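PDB 2W8X: Ion-channel modulator raklp from Rhipicephalus appendiculatus, which is a tick salivary protein that modulates ion channels, probably activating maxiK potassium channels, and is built on a highly modified Kunitz/BPTI fold. Local coordinates for residues A[22-28]-A[44-49]; A[1-5]-A[13-18]; A[30-34]-A[51-56]. All coordinates share one frame; numbering follows the deposited sequence.

Interaction 1 (A[22-28]-A[44-49]); sequences LQLGRHS and GGYRDN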
loop_
_atom_site.group_PDB
_atom_site.type_symbol
_atom_site.label_atom_id
_atom_site.label_comp_id
_atom_site.label_asym_id
_atom_site.label_seq_id
_atom_site.Cartn_x
_atom_site.Cartn_y
_atom_site.Cartn_z
ATOM N N LEU A 22 -12.869 8.136 2.261
ATOM C CA LEU A 22 -13.728 6.969 2.351
ATOM C C LEU A 22 -13.266 6.083 3.519
ATOM O O LEU A 22 -12.117 5.612 3.546
ATOM C CB LEU A 22 -13.726 6.134 1.066
ATOM C CG LEU A 22 -14.524 6.543 -0.132
ATOM C CD1 LEU A 22 -14.257 5.508 -1.229
ATOM C CD2 LEU A 22 -16.047 6.687 0.200
ATOM N N GLN A 23 -14.163 5.855 4.459
ATOM C CA GLN A 23 -13.881 5.234 5.763
ATOM C C GLN A 23 -13.939 3.722 5.664
ATOM O O GLN A 23 -14.765 3.038 6.270
ATOM C CB GLN A 23 -14.824 5.812 6.820
ATOM C CG GLN A 23 -14.629 7.317 6.983
ATOM C CD GLN A 23 -15.475 7.980 8.065
ATOM O OE1 GLN A 23 -15.059 8.983 8.628
ATOM N NE2 GLN A 23 -16.588 7.409 8.387
ATOM N N LEU A 24 -13.012 3.198 4.862
ATOM C CA LEU A 24 -12.887 1.779 4.616
ATOM C C LEU A 24 -11.792 1.211 5.515
ATOM O O LEU A 24 -10.593 1.502 5.319
ATOM C CB LEU A 24 -12.580 1.536 3.160
ATOM C CG LEU A 24 -13.667 1.893 2.142
ATOM C CD1 LEU A 24 -13.053 1.973 0.717
ATOM C CD2 LEU A 24 -14.802 0.862 2.252
ATOM N N GLY A 25 -12.216 0.438 6.509
ATOM C CA GLY A 25 -11.340 -0.020 7.558
ATOM C C GLY A 25 -11.023 1.039 8.585
ATOM O O GLY A 25 -11.422 2.220 8.469
ATOM N N ARG A 26 -10.316 0.624 9.614
ATOM C CA ARG A 26 -10.006 1.528 10.724
ATOM C C ARG A 26 -9.000 2.595 10.293
ATOM O O ARG A 26 -8.086 2.332 9.511
ATOM C CB ARG A 26 -9.409 0.728 11.867
ATOM C CG ARG A 26 -10.356 -0.238 12.507
ATOM C CD ARG A 26 -10.024 -0.429 13.999
ATOM N NE ARG A 26 -10.839 -1.488 14.597
ATOM C CZ ARG A 26 -12.141 -1.402 14.872
ATOM N NH1 ARG A 26 -12.831 -0.282 14.615
ATOM N NH2 ARG A 26 -12.766 -2.456 15.408
ATOM N N HIS A 27 -9.173 3.796 10.805
ATOM C CA HIS A 27 -8.220 4.852 10.603
ATOM C C HIS A 27 -6.893 4.517 11.284
ATOM O O HIS A 27 -6.869 3.947 12.381
ATOM C CB HIS A 27 -8.783 6.169 11.129
ATOM C CG HIS A 27 -7.958 7.339 10.757
ATOM N ND1 HIS A 27 -6.989 7.865 11.587
ATOM C CD2 HIS A 27 -7.961 8.096 9.640
ATOM C CE1 HIS A 27 -6.425 8.899 10.983
ATOM N NE2 HIS A 27 -6.985 9.057 9.794
ATOM N N SER A 28 -5.804 4.922 10.651
ATOM C CA SER A 28 -4.465 4.912 11.261
ATOM C C SER A 28 -3.756 6.231 11.077
ATOM O O SER A 28 -3.642 6.741 9.955
ATOM C CB SER A 28 -3.602 3.835 10.630
ATOM O OG SER A 28 -2.268 3.936 11.135
ATOM N N GLY A 44 -2.245 10.439 7.649
ATOM C CA GLY A 44 -3.450 9.696 7.988
ATOM C C GLY A 44 -3.926 8.860 6.824
ATOM O O GLY A 44 -3.768 9.221 5.647
ATOM N N GLY A 45 -4.548 7.736 7.143
ATOM C CA GLY A 45 -5.261 6.946 6.104
ATOM C C GLY A 45 -6.143 5.898 6.722
ATOM O O GLY A 45 -5.928 5.502 7.871
ATOM N N TYR A 46 -7.137 5.439 5.952
ATOM C CA TYR A 46 -7.992 4.328 6.341
ATOM C C TYR A 46 -7.424 3.031 5.781
ATOM O O TYR A 46 -7.136 2.929 4.579
ATOM C CB TYR A 46 -9.427 4.564 5.869
ATOM C CG TYR A 46 -10.085 5.754 6.557
ATOM C CD1 TYR A 46 -10.700 5.632 7.785
ATOM C CD2 TYR A 46 -10.100 6.996 5.936
ATOM C CE1 TYR A 46 -11.272 6.750 8.381
ATOM C CE2 TYR A 46 -10.659 8.089 6.531
ATOM C CZ TYR A 46 -11.244 7.958 7.749
ATOM O OH TYR A 46 -11.865 9.095 8.330
ATOM N N ARG A 47 -7.293 2.035 6.655
ATOM C CA ARG A 47 -6.480 0.834 6.403
ATOM C C ARG A 47 -6.921 -0.007 5.209
ATOM O O ARG A 47 -6.106 -0.725 4.621
ATOM C CB ARG A 47 -6.418 -0.059 7.648
ATOM C CG ARG A 47 -5.565 0.493 8.764
ATOM C CD ARG A 47 -5.524 -0.453 9.940
ATOM N NE ARG A 47 -4.513 -0.055 10.916
ATOM C CZ ARG A 47 -4.387 -0.607 12.104
ATOM N NH1 ARG A 47 -5.216 -1.574 12.469
ATOM N NH2 ARG A 47 -3.462 -0.167 12.937
ATOM N N ASP A 48 -8.203 0.039 4.877
ATOM C CA ASP A 48 -8.730 -0.751 3.787
ATOM C C ASP A 48 -9.118 0.083 2.552
ATOM O O ASP A 48 -9.773 -0.425 1.625
ATOM C CB ASP A 48 -9.893 -1.620 4.257
ATOM C CG ASP A 48 -9.466 -2.698 5.199
ATOM O OD1 ASP A 48 -8.361 -3.237 4.987
ATOM O OD2 ASP A 48 -10.241 -3.020 6.138
ATOM N N ASN A 49 -8.683 1.338 2.512
ATOM C CA ASN A 49 -8.875 2.201 1.356
ATOM C C ASN A 49 -7.669 2.063 0.442
ATOM O O ASN A 49 -6.529 2.151 0.907
ATOM C CB ASN A 49 -9.040 3.645 1.887
ATOM C CG ASN A 49 -9.389 4.686 0.836
ATOM O OD1 ASN A 49 -8.942 4.641 -0.322
ATOM N ND2 ASN A 49 -10.234 5.653 1.248
HETATM O O HOH W 1 -9.484 -2.337 9.106
#

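Interaction 2 (A[1-5]-A[13-18]); sequences FNCNK and RSLCEC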
loop_
_atom_site.group_PDB
_atom_site.type_symbol
_atom_site.label_atom_id
_atom_site.label_comp_id
_atom_site.label_asym_id
_atom_site.label_seq_id
_atom_site.Cartn_x
_atom_site.Cartn_y
_atom_site.Cartn_z
ATOM N N PHE A 1 -13.192 1.965 -10.806
ATOM C CA PHE A 1 -12.180 1.089 -10.173
ATOM C C PHE A 1 -12.557 0.808 -8.701
ATOM O O PHE A 1 -13.277 1.552 -8.046
ATOM C CB PHE A 1 -10.743 1.696 -10.256
ATOM C CG PHE A 1 -10.685 3.160 -9.918
ATOM C CD1 PHE A 1 -10.692 3.591 -8.605
ATOM C CD2 PHE A 1 -10.672 4.122 -10.918
ATOM C CE1 PHE A 1 -10.700 4.931 -8.295
ATOM C CE2 PHE A 1 -10.674 5.467 -10.601
ATOM C CZ PHE A 1 -10.689 5.872 -9.284
ATOM N N ASN A 2 -12.028 -0.287 -8.204
ATOM C CA ASN A 2 -12.179 -0.662 -6.788
ATOM C C ASN A 2 -11.379 0.247 -5.881
ATOM O O ASN A 2 -10.247 0.603 -6.205
ATOM C CB ASN A 2 -11.723 -2.088 -6.608
ATOM C CG ASN A 2 -11.796 -2.549 -5.187
ATOM O OD1 ASN A 2 -12.826 -2.387 -4.519
ATOM N ND2 ASN A 2 -10.692 -3.102 -4.691
ATOM N N CYS A 3 -11.960 0.574 -4.735
ATOM C CA CYS A 3 -11.284 1.278 -3.657
ATOM C C CYS A 3 -11.188 0.516 -2.332
ATOM O O CYS A 3 -10.605 1.027 -1.386
ATOM C CB CYS A 3 -11.958 2.618 -3.400
ATOM S SG CYS A 3 -11.772 3.803 -4.777
ATOM N N ASN A 4 -11.832 -0.649 -2.238
ATOM C CA ASN A 4 -11.859 -1.423 -1.002
ATOM C C ASN A 4 -10.831 -2.555 -1.106
ATOM O O ASN A 4 -11.069 -3.547 -1.798
ATOM C CB ASN A 4 -13.275 -1.994 -0.786
ATOM C CG ASN A 4 -13.431 -2.692 0.504
ATOM O OD1 ASN A 4 -12.439 -3.092 1.138
ATOM N ND2 ASN A 4 -14.686 -2.856 0.940
ATOM N N LYS A 5 -9.711 -2.363 -0.406
ATOM C CA LYS A 5 -8.612 -3.331 -0.357
ATOM C C LYS A 5 -8.974 -4.691 0.143
ATOM O O LYS A 5 -8.265 -5.658 -0.152
ATOM C CB LYS A 5 -7.462 -2.787 0.546
ATOM C CG LYS A 5 -6.767 -1.756 -0.116
ATOM C CD LYS A 5 -5.265 -1.669 0.194
ATOM C CE LYS A 5 -5.084 -0.766 1.280
ATOM N NZ LYS A 5 -3.726 -0.038 1.316
ATOM N N ARG A 13 -4.200 3.396 -10.543
ATOM C CA ARG A 13 -5.074 4.554 -10.465
ATOM C C ARG A 13 -5.753 4.675 -9.080
ATOM O O ARG A 13 -5.835 5.764 -8.538
ATOM C CB ARG A 13 -6.168 4.526 -11.536
ATOM C CG ARG A 13 -5.666 4.859 -12.900
ATOM C CD ARG A 13 -6.835 4.930 -13.903
ATOM N NE ARG A 13 -7.688 6.075 -13.658
ATOM C CZ ARG A 13 -8.911 6.261 -14.163
ATOM N NH1 ARG A 13 -9.464 5.356 -14.986
ATOM N NH2 ARG A 13 -9.593 7.345 -13.846
ATOM N N SER A 14 -6.209 3.557 -8.532
ATOM C CA SER A 14 -6.962 3.562 -7.291
ATOM C C SER A 14 -6.128 4.061 -6.108
ATOM O O SER A 14 -6.670 4.633 -5.175
ATOM C CB SER A 14 -7.502 2.159 -6.994
ATOM O OG SER A 14 -6.514 1.292 -6.449
ATOM N N LEU A 15 -4.813 3.847 -6.164
ATOM C CA LEU A 15 -3.885 4.334 -5.133
ATOM C C LEU A 15 -3.948 5.848 -4.931
ATOM O O LEU A 15 -3.636 6.355 -3.857
ATOM C CB LEU A 15 -2.437 3.968 -5.490
ATOM C CG LEU A 15 -2.082 2.509 -5.678
ATOM C CD1 LEU A 15 -0.611 2.385 -6.097
ATOM C CD2 LEU A 15 -2.380 1.706 -4.415
ATOM N N CYS A 16 -4.333 6.572 -5.978
ATOM C CA CYS A 16 -4.256 8.011 -6.003
ATOM C C CYS A 16 -5.606 8.707 -6.219
ATOM O O CYS A 16 -5.792 9.848 -5.774
ATOM C CB CYS A 16 -3.282 8.441 -7.104
ATOM S SG CYS A 16 -1.672 7.624 -6.981
ATOM N N GLU A 17 -6.544 8.019 -6.872
ATOM C CA GLU A 17 -7.823 8.600 -7.241
ATOM C C GLU A 17 -8.988 8.201 -6.313
ATOM O O GLU A 17 -10.042 8.841 -6.326
ATOM C CB GLU A 17 -8.143 8.176 -8.681
ATOM C CG GLU A 17 -7.244 8.801 -9.683
ATOM C CD GLU A 17 -7.564 8.373 -11.097
ATOM O OE1 GLU A 17 -8.754 8.481 -11.490
ATOM O OE2 GLU A 17 -6.644 7.912 -11.798
ATOM N N CYS A 18 -8.829 7.129 -5.543
ATOM C CA CYS A 18 -9.815 6.811 -4.510
ATOM C C CYS A 18 -9.909 7.957 -3.522
ATOM O O CYS A 18 -8.894 8.490 -3.124
ATOM C CB CYS A 18 -9.454 5.511 -3.803
ATOM S SG CYS A 18 -9.745 4.062 -4.857
#

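Interaction 3 (A[30-34]-A[51-56]); sequences QLWHY and NSHSSS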
loop_
_atom_site.group_PDB
_atom_site.type_symbol
_atom_site.label_atom_id
_atom_site.label_comp_id
_atom_site.label_asym_id
_atom_site.label_seq_id
_atom_site.Cartn_x
_atom_site.Cartn_y
_atom_site.Cartn_z
ATOM N N GLN A 30 -0.639 6.684 11.346
ATOM C CA GLN A 30 0.690 6.461 10.782
ATOM C C GLN A 30 0.702 6.131 9.293
ATOM O O GLN A 30 1.777 6.046 8.679
ATOM C CB GLN A 30 1.428 5.365 11.554
ATOM C CG GLN A 30 1.919 5.791 12.943
ATOM C CD GLN A 30 0.854 6.111 13.959
ATOM O OE1 GLN A 30 0.928 7.157 14.620
ATOM N NE2 GLN A 30 -0.119 5.227 14.117
ATOM N N LEU A 31 -0.482 5.935 8.711
ATOM C CA LEU A 31 -0.589 5.801 7.263
ATOM C C LEU A 31 -0.588 7.197 6.639
ATOM O O LEU A 31 -0.704 8.183 7.342
ATOM C CB LEU A 31 -1.833 4.998 6.881
ATOM C CG LEU A 31 -1.826 3.553 7.380
ATOM C CD1 LEU A 31 -3.114 2.878 6.915
ATOM C CD2 LEU A 31 -0.585 2.747 6.926
ATOM N N TRP A 32 -0.460 7.248 5.314
ATOM C CA TRP A 32 -0.540 8.464 4.522
ATOM C C TRP A 32 -1.588 8.319 3.418
ATOM O O TRP A 32 -1.977 7.200 3.046
ATOM C CB TRP A 32 0.842 8.709 3.871
ATOM C CG TRP A 32 1.914 8.999 4.899
ATOM C CD1 TRP A 32 2.489 8.113 5.768
ATOM C CD2 TRP A 32 2.495 10.283 5.195
ATOM N NE1 TRP A 32 3.391 8.764 6.588
ATOM C CE2 TRP A 32 3.419 10.092 6.250
ATOM C CE3 TRP A 32 2.343 11.560 4.656
ATOM C CZ2 TRP A 32 4.179 11.146 6.753
ATOM C CZ3 TRP A 32 3.101 12.594 5.162
ATOM C CH2 TRP A 32 3.987 12.374 6.203
ATOM N N HIS A 33 -2.039 9.447 2.876
ATOM C CA HIS A 33 -2.977 9.449 1.770
ATOM C C HIS A 33 -2.600 10.535 0.794
ATOM O O HIS A 33 -1.953 11.529 1.147
ATOM C CB HIS A 33 -4.431 9.645 2.264
ATOM C CG HIS A 33 -4.705 11.008 2.812
ATOM N ND1 HIS A 33 -4.405 11.373 4.114
ATOM C CD2 HIS A 33 -5.137 12.132 2.196
ATOM C CE1 HIS A 33 -4.728 12.646 4.291
ATOM N NE2 HIS A 33 -5.138 13.145 3.131
ATOM N N TYR A 34 -3.035 10.354 -0.436
ATOM C CA TYR A 34 -2.822 11.348 -1.476
ATOM C C TYR A 34 -4.036 12.248 -1.667
ATOM O O TYR A 34 -5.162 11.754 -1.803
ATOM C CB TYR A 34 -2.491 10.668 -2.776
ATOM C CG TYR A 34 -2.217 11.577 -3.962
ATOM C CD1 TYR A 34 -1.096 12.408 -3.997
ATOM C CD2 TYR A 34 -3.032 11.548 -5.079
ATOM C CE1 TYR A 34 -0.816 13.195 -5.128
ATOM C CE2 TYR A 34 -2.747 12.300 -6.208
ATOM C CZ TYR A 34 -1.646 13.121 -6.231
ATOM O OH TYR A 34 -1.399 13.868 -7.358
ATOM N N ASN A 51 -6.402 4.153 -1.452
ATOM C CA ASN A 51 -5.622 5.353 -1.222
ATOM C C ASN A 51 -5.255 5.465 0.250
ATOM O O ASN A 51 -5.792 6.272 1.013
ATOM C CB ASN A 51 -6.335 6.589 -1.765
ATOM C CG ASN A 51 -5.538 7.867 -1.624
ATOM O OD1 ASN A 51 -4.370 7.900 -1.160
ATOM N ND2 ASN A 51 -6.160 8.963 -2.082
ATOM N N SER A 52 -4.349 4.573 0.639
ATOM C CA SER A 52 -3.701 4.569 1.974
ATOM C C SER A 52 -2.346 3.947 1.747
ATOM O O SER A 52 -2.227 2.951 1.011
ATOM C CB SER A 52 -4.493 3.784 3.050
ATOM O OG SER A 52 -4.619 2.410 2.756
ATOM N N HIS A 53 -1.333 4.578 2.309
ATOM C CA HIS A 53 0.069 4.295 1.966
ATOM C C HIS A 53 0.886 4.106 3.230
ATOM O O HIS A 53 0.637 4.763 4.234
ATOM C CB HIS A 53 0.621 5.447 1.132
ATOM C CG HIS A 53 -0.176 5.703 -0.109
ATOM N ND1 HIS A 53 0.223 5.259 -1.358
ATOM C CD2 HIS A 53 -1.346 6.356 -0.290
ATOM C CE1 HIS A 53 -0.678 5.640 -2.247
ATOM N NE2 HIS A 53 -1.653 6.287 -1.623
ATOM N N SER A 54 1.862 3.199 3.180
ATOM C CA SER A 54 2.634 2.839 4.367
ATOM C C SER A 54 3.694 3.843 4.808
ATOM O O SER A 54 4.181 3.781 5.937
ATOM C CB SER A 54 3.265 1.478 4.158
ATOM O OG SER A 54 4.092 1.438 3.008
ATOM N N SER A 55 4.059 4.751 3.914
ATOM C CA SER A 55 5.017 5.821 4.224
ATOM C C SER A 55 4.798 7.013 3.313
ATOM O O SER A 55 4.170 6.896 2.267
ATOM C CB SER A 55 6.446 5.309 4.033
ATOM O OG SER A 55 6.755 5.072 2.639
ATOM N N SER A 56 5.345 8.168 3.702
ATOM C CA SER A 56 5.304 9.360 2.857
ATOM C C SER A 56 6.021 9.095 1.541
ATOM O O SER A 56 5.525 9.464 0.484
ATOM C CB SER A 56 5.876 10.603 3.574
ATOM O OG SER A 56 5.915 11.754 2.718
HETATM O O HOH W 2 3.200 3.414 8.411
#

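Interaction 1 (A[22-28]-A[44-49])
Tyr-46 lays its ring between two neighbours of the 22-28 segment. Over one face sits the backbone of Gln-23, whose CA is 3.9 Å from the ring centroid in a CH-pi contact. On the opposite face the His-27 ring arrives edge-on, a T-shaped pair with planes at 74°, CD2 leading. Two torsions make this possible: Tyr-46 CG lies beside its own backbone N (chi1 -66°), whereas His-27 CG swings anti to its N (chi1 -170°), bringing the imidazole edge over the phenol face. The extended Gln-23 chain runs alongside the tyrosine in the same direction, its CG 3.5 Å from Tyr-46 CZ, so a long flexible residue lines a long flat one.

Polar groups pin the rest. Asn-49 ND2 reaches a lone pair of Leu-22 O at 3.0 Å and also bonds Asp-19 O, while OD1 takes Asn-51 N; the short amide is thus held at both ends. Positive phi favours glycine at 25, and the bare Gly-25 CA lies 3.5 Å from Asp-48 OD2; a water joins that oxygen to Arg-26 N. Asp-48 OD1 turns instead to Ser-55 of the second subunit.

Ser-28 and Gly-45 exchange two backbone bonds, Ser-28 N to Gly-45 O at 2.8 Å being nearly straight. The strand pair then gives way to a type I turn over residues 46-49: a short antiparallel two-stranded sheet running into a beta turn, in a modified Kunitz domain.

Interaction 2 (A[1-5]-A[13-18])
Glu-17 OE2 is gripped by Arg-13 NE at 2.8 Å and by His-67 NE2, a residue of the terminal histidine run that is probably a purification tag, while the rest of the Glu-17 side chain leans on Phe-1. Arg-13 binds the carboxylate side-on: NE serves OE2, and NH2 meets the syn lone pair of OE1 at 2.7 Å. The bend at chi3 of Arg-13 folds the guanidinium back for this pairing, a salt bridge between residues four apart in sequence, in which each charge probably offsets the other.

Phe-1 CE2 stands over one face of the guanidinium, with the two planes 67° apart, and Phe-1 CZ lies 3.5 Å from Glu-17 CB. Phe-1 CG falls between the backbone N and the carbonyl carbon (chi1 45°), directing the ring to this helix. On the far side of CZ from CE2, CE1 touches Cys-18 SG at 3.7 Å, a sulfur-aromatic contact at the ring edge. Ser-14 is small enough for its CB to approach Asn-2 O at 3.3 Å.

An Asx turn, Asn-2 OD1 to Asn-4 N, shapes the chain around Cys-3. The covalent link is Cys-3 to Cys-18, chi3 -93°: a disulfide fastening the N-terminal segment to the residue just after helix 14-17, one of the four disulfides of this highly modified Kunitz domain.

Interaction 3 (A[30-34]-A[51-56])
With CG anti to the backbone N (chi1 -177°) and OD1 nearly eclipsing CA (chi2 3°), Asn-51 reaches the backbone of Tyr-34, while Trp-32 (chi1 -65°) swings its indole beneath the start of helix 56-70. The motif is an antiparallel bridge continued by a side chain. Trp-32 and His-53 form the hydrogen-bonded pair, Trp-32 N giving to His-53 O at 2.9 Å and His-53 N giving to Trp-32 O at 2.8 Å. Beyond it, the Asn-51 side-chain amide stands in for a backbone peptide: OD1 accepts from Tyr-34 N at 2.9 Å on a lone pair, and ND2 gives to Tyr-34 O at 3.0 Å within the amide plane. An asparagine suits this place because its amide carries both acceptor and donor; ND2 also serves Cys-18 O.

His-53 lies edge-on to Trp-32 O, its NE2 bonding Leu-15 O and, weakly, Asn-51 OD1; its ND1 binds a glycerol probably left from crystallisation. A water ties Gln-30 O to Ser-54 O. Ser-55, the N-cap, bonds Ala-58 N with its hydroxyl and also Asp-48 OD1 of the second subunit. The helix starts against the tryptophan, where Ser-56 CB sits squarely over the six-membered ring, 3.5 Å from its centroid.

Interaction 2 closes first, tying the N terminus to helix 14-17 before the other contacts open. The chain then passes through 22-28 and 30-34, turns back through strand 40-42, and returns as 44-49 and 51-56. Interaction 1 closes the loop of residues 29-43 and interaction 3 that of 35-50, so the two cross. Between them, Gly-44 O receives His-33 ND1 and Gly-44 N gives to Leu-31 O. Lys-5 of interaction 2 reaches both, through its backbone to Asp-48 and through NZ to Ser-52. Cys-16 also forms a disulfide with Cys-63, which joins the 13-18 region to the long helix 56-70. Interactions 1 and 3, and Lys-5 of interaction 2, meet the second subunit.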